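Local coordinates for protein 2'-5' RNA Ligase (Thermus thermophilus, PDB 1IUH) that belongs to the LigT-like phosphoesterases of the 2H clan, built from antiparallel sheet strands with helices packed against them, at residues L40-L45 with E103-G108. Numbering follows the deposited sequence.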
# COMPACT_ATOMS: atom_id res chain seq x y z
N LEU A 40 0.54 -2.85 -1.12
CA LEU A 40 0.16 -2.44 0.25
C LEU A 40 0.97 -1.19 0.57
O LEU A 40 2.21 -1.25 0.61
CB LEU A 40 0.50 -3.52 1.28
CG LEU A 40 0.04 -3.28 2.72
CD1 LEU A 40 -0.34 -4.63 3.45
CD2 LEU A 40 1.20 -2.56 3.44
N THR A 41 0.31 -0.08 0.81
CA THR A 41 1.02 1.16 1.14
C THR A 41 1.50 1.27 2.59
O THR A 41 0.76 1.03 3.49
CB THR A 41 0.14 2.38 0.81
OG1 THR A 41 -0.19 2.34 -0.60
CG2 THR A 41 0.85 3.68 1.18
N LEU A 42 2.76 1.57 2.84
CA LEU A 42 3.15 1.67 4.25
C LEU A 42 3.00 3.10 4.76
O LEU A 42 2.74 3.34 5.93
CB LEU A 42 4.55 1.20 4.45
CG LEU A 42 4.79 -0.20 3.91
CD1 LEU A 42 6.23 -0.30 3.41
CD2 LEU A 42 4.50 -1.20 5.00
N LEU A 43 3.12 4.05 3.86
CA LEU A 43 3.02 5.46 4.23
C LEU A 43 2.86 6.32 2.99
O LEU A 43 3.73 6.29 2.14
CB LEU A 43 4.28 5.90 4.95
CG LEU A 43 4.30 7.39 5.31
CD1 LEU A 43 3.17 7.62 6.26
CD2 LEU A 43 5.69 7.81 5.98
N PHE A 44 1.73 7.03 2.86
CA PHE A 44 1.47 7.93 1.72
C PHE A 44 2.05 9.33 2.08
O PHE A 44 1.88 9.81 3.19
CB PHE A 44 -0.03 7.95 1.47
CG PHE A 44 -0.47 8.93 0.48
CD1 PHE A 44 -0.17 8.76 -0.86
CD2 PHE A 44 -1.21 10.05 0.87
CE1 PHE A 44 -0.60 9.69 -1.81
CE2 PHE A 44 -1.65 10.99 -0.08
CZ PHE A 44 -1.34 10.80 -1.43
N LEU A 45 2.77 9.95 1.16
CA LEU A 45 3.38 11.25 1.43
C LEU A 45 2.69 12.47 0.79
O LEU A 45 2.91 13.60 1.19
CB LEU A 45 4.88 11.22 1.05
CG LEU A 45 5.83 10.25 1.78
CD1 LEU A 45 7.24 10.53 1.23
CD2 LEU A 45 5.83 10.36 3.31
N GLU A 103 5.98 2.54 11.15
CA GLU A 103 6.39 3.40 12.26
C GLU A 103 7.73 4.05 11.96
O GLU A 103 7.94 5.25 12.19
CB GLU A 103 6.52 2.57 13.55
CG GLU A 103 5.24 2.47 14.36
CD GLU A 103 5.22 1.23 15.33
OE1 GLU A 103 6.30 0.61 15.58
OE2 GLU A 103 4.09 0.91 15.85
N GLY A 104 8.64 3.21 11.44
CA GLY A 104 9.98 3.64 11.11
C GLY A 104 9.95 4.81 10.14
O GLY A 104 10.74 5.73 10.30
N LEU A 105 9.04 4.77 9.17
CA LEU A 105 8.95 5.82 8.20
C LEU A 105 8.23 7.05 8.74
O LEU A 105 8.60 8.16 8.41
CB LEU A 105 8.21 5.31 6.94
CG LEU A 105 8.81 4.16 6.06
CD1 LEU A 105 7.70 3.54 5.19
CD2 LEU A 105 9.90 4.63 5.15
N ARG A 106 7.21 6.87 9.57
CA ARG A 106 6.49 8.05 10.03
C ARG A 106 7.49 8.83 10.89
O ARG A 106 7.48 10.07 10.89
CB ARG A 106 5.22 7.66 10.85
CG ARG A 106 4.13 7.01 10.00
CD ARG A 106 2.84 6.55 10.70
NE ARG A 106 1.78 6.37 9.68
CZ ARG A 106 1.76 5.42 8.71
NH1 ARG A 106 2.74 4.53 8.63
NH2 ARG A 106 0.82 5.39 7.76
N ALA A 107 8.37 8.08 11.55
CA ALA A 107 9.37 8.66 12.43
C ALA A 107 10.41 9.50 11.70
O ALA A 107 10.74 10.63 12.11
CB ALA A 107 10.06 7.53 13.18
N GLY A 108 10.90 8.94 10.59
CA GLY A 108 11.88 9.57 9.75
C GLY A 108 11.33 10.83 9.11
O GLY A 108 12.03 11.86 9.01
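R106 reaches from helix 96-113 to the carbonyl of L42 at a classic beta bulge in strand 39-47, where L42 and L43 both face Y5 of strand 2-8. The contact joins helix to sheet in this LigT-like, 2H-clan fold. R106 NH1 donates to L42 O over 3.0 Å, the oxygen taking it nearly end-on (C=O...N 163°) and lying 17° out of the guanidinium plane; NH2 adds a weak bond of 3.4 Å to the same oxygen. One face of the guanidinium rests on L43, whose CD1 stands 3.5 Å off the middle of the plane. The CA-CB bond of L43 points at the helix, and CG lies anti to the backbone N (chi1 177°), which leaves the two methyls to meet different residues: CD1 lies against the arginine while CD2 packs 3.7 Å from L105 CB. The L43 and L105 side chains run alongside one another, pointing opposite ways, and L105 CD1 comes 4.0 Å from L42 CB. Further out, L105 also touches Y5 and, on helix 53-66, L59 and L63; F98 and V109 of the helix itself pack on L42 and L43 respectively. The arginine's reach comes from a chain extended between CG and NE; W123 touches it as well, and a second hydrogen bond, from NH1 to A102 O one turn earlier, helps to position the guanidinium.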